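Local coordinates for surface layer protein (Geobacillus stearothermophilus, PDB 4UJ7) that binds calcium and probably self-assembles into the crystalline surface layer that coats the bacterial cell, at residues 26-32 and 147-152. Numbering follows the deposited sequence.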
loop_
_atom_site.group_PDB
_atom_site.type_symbol
_atom_site.label_atom_id
_atom_site.label_comp_id
_atom_site.label_asym_id
_atom_site.label_seq_id
_atom_site.Cartn_x
_atom_site.Cartn_y
_atom_site.Cartn_z
ATOM N N SER A 26 -8.826 7.090 8.005
ATOM C CA SER A 26 -9.473 6.786 9.284
ATOM C C SER A 26 -8.550 5.867 10.063
ATOM O O SER A 26 -8.392 4.701 9.720
ATOM C CB SER A 26 -10.789 6.053 9.029
ATOM O OG SER A 26 -11.578 6.719 8.064
ATOM N N VAL A 27 -7.944 6.387 11.120
ATOM C CA VAL A 27 -6.900 5.645 11.817
ATOM C C VAL A 27 -6.983 5.821 13.338
ATOM O O VAL A 27 -7.330 6.898 13.806
ATOM C CB VAL A 27 -5.504 6.039 11.246
ATOM C CG1 VAL A 27 -5.137 7.505 11.503
ATOM C CG2 VAL A 27 -4.434 5.090 11.736
ATOM N N ALA A 28 -6.682 4.765 14.092
ATOM C CA ALA A 28 -6.563 4.893 15.550
ATOM C C ALA A 28 -5.292 5.638 15.943
ATOM O O ALA A 28 -4.279 5.562 15.264
ATOM C CB ALA A 28 -6.619 3.530 16.228
ATOM N N LYS A 29 -5.363 6.381 17.045
ATOM C CA LYS A 29 -4.163 6.931 17.677
ATOM C C LYS A 29 -3.085 5.848 17.800
ATOM O O LYS A 29 -3.365 4.745 18.276
ATOM C CB LYS A 29 -4.514 7.484 19.067
ATOM C CG LYS A 29 -3.315 7.961 19.895
ATOM C CD LYS A 29 -3.703 8.211 21.350
ATOM C CE LYS A 29 -4.817 9.239 21.457
ATOM N NZ LYS A 29 -5.513 9.226 22.779
ATOM N N GLY A 30 -1.870 6.175 17.354
ATOM C CA GLY A 30 -0.738 5.256 17.387
ATOM C C GLY A 30 -0.607 4.330 16.191
ATOM O O GLY A 30 0.365 3.583 16.086
ATOM N N GLN A 31 -1.586 4.364 15.287
ATOM C CA GLN A 31 -1.501 3.574 14.057
ATOM C C GLN A 31 -1.110 4.445 12.866
ATOM O O GLN A 31 -1.222 5.667 12.912
ATOM C CB GLN A 31 -2.842 2.882 13.762
ATOM C CG GLN A 31 -3.235 1.798 14.752
ATOM C CD GLN A 31 -2.181 0.715 14.891
ATOM O OE1 GLN A 31 -1.776 0.078 13.909
ATOM N NE2 GLN A 31 -1.737 0.488 16.121
ATOM N N LYS A 32 -0.647 3.805 11.799
ATOM C CA LYS A 32 -0.422 4.507 10.545
ATOM C C LYS A 32 -1.280 3.889 9.443
ATOM O O LYS A 32 -1.691 2.727 9.526
ATOM C CB LYS A 32 1.073 4.569 10.162
ATOM C CG LYS A 32 1.741 3.247 9.850
ATOM C CD LYS A 32 3.249 3.439 9.731
ATOM C CE LYS A 32 3.916 2.252 9.042
ATOM N NZ LYS A 32 4.251 1.113 9.947
ATOM N N GLY A 147 -14.573 1.152 10.234
ATOM C CA GLY A 147 -13.606 1.208 9.135
ATOM C C GLY A 147 -12.271 1.830 9.502
ATOM O O GLY A 147 -11.457 2.141 8.621
ATOM N N ASN A 148 -12.032 2.029 10.798
ATOM C CA ASN A 148 -10.741 2.568 11.237
ATOM C C ASN A 148 -9.678 1.502 11.387
ATOM O O ASN A 148 -9.941 0.419 11.903
ATOM C CB ASN A 148 -10.884 3.282 12.572
ATOM C CG ASN A 148 -11.860 4.417 12.512
ATOM O OD1 ASN A 148 -11.564 5.484 11.967
ATOM N ND2 ASN A 148 -13.027 4.209 13.104
ATOM N N ILE A 149 -8.468 1.799 10.924
ATOM C CA ILE A 149 -7.364 0.870 11.119
ATOM C C ILE A 149 -6.944 0.932 12.586
ATOM O O ILE A 149 -6.527 1.981 13.094
ATOM C CB ILE A 149 -6.169 1.134 10.169
ATOM C CG1 ILE A 149 -6.515 0.668 8.753
ATOM C CG2 ILE A 149 -4.929 0.381 10.642
ATOM C CD1 ILE A 149 -5.511 1.081 7.703
ATOM N N VAL A 150 -7.087 -0.203 13.259
ATOM C CA VAL A 150 -6.775 -0.287 14.690
ATOM C C VAL A 150 -5.524 -1.115 14.988
ATOM O O VAL A 150 -5.023 -1.093 16.100
ATOM C CB VAL A 150 -7.988 -0.758 15.542
ATOM C CG1 VAL A 150 -9.114 0.263 15.458
ATOM C CG2 VAL A 150 -8.456 -2.142 15.103
ATOM N N GLY A 151 -4.995 -1.832 13.999
ATOM C CA GLY A 151 -3.735 -2.548 14.210
ATOM C C GLY A 151 -3.133 -3.016 12.902
ATOM O O GLY A 151 -3.857 -3.269 11.942
ATOM N N ASP A 152 -1.803 -3.101 12.864
ATOM C CA ASP A 152 -1.086 -3.740 11.772
ATOM C C ASP A 152 -0.636 -5.109 12.279
ATOM O O ASP A 152 0.242 -5.210 13.130
ATOM C CB ASP A 152 0.101 -2.858 11.346
ATOM C CG ASP A 152 0.932 -3.466 10.230
ATOM O OD1 ASP A 152 0.860 -4.685 10.021
ATOM O OD2 ASP A 152 1.689 -2.717 9.584
HETATM O O HOH W 1 -9.232 2.898 6.852
HETATM O O HOH W 2 0.188 -1.802 14.520
HETATM O O HOH W 3 1.503 -0.075 9.942
#
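Strands 26-28 and 149-152 meet at a single parallel bridge, Val-27 with Ile-149. Ile-149 spans Val-27 with both its peptide groups: its N donates to Ser-26 O (3.1 Å) and its O accepts from Ala-28 N (3.0 Å). The strand axes cross at 61°, 5.0 Å apart at their closest, consistent with pairing limited to this one bridge. Beyond it, a type II turn from Ala-28 to Gln-31, with Gly-30 at its positive-phi corner, turns the chain so that Gln-31 points back at 149-152. Its side chain lies along the backbone of Ile-149 to Asp-152, with OE1 3.3 Å from Gly-151 CA, and water 2 links Gln-31 OE1 to Asp-152 N. Ala-28 CB packs on Val-150 CG1 at 4.2 Å, while Ser-26 CB sits 3.1 Å from Asn-148 OD1. Farther along, water 3 connects Lys-32 NZ with Asp-152 OD2; Lys-32 also salt-bridges Asp-181, and Asp-152 pairs with Lys-139 and, through OD1, hydrogen-bonds Thr-154 OG1. Within its own sheet, strand 149-152 carries a classic beta bulge, Val-150 and Gly-151 both facing Ala-142 of strand 135-144. Away from the calcium sites, the contact forms an interdomain beta bridge between edge strands of consecutive Ig-like BIG2 domains.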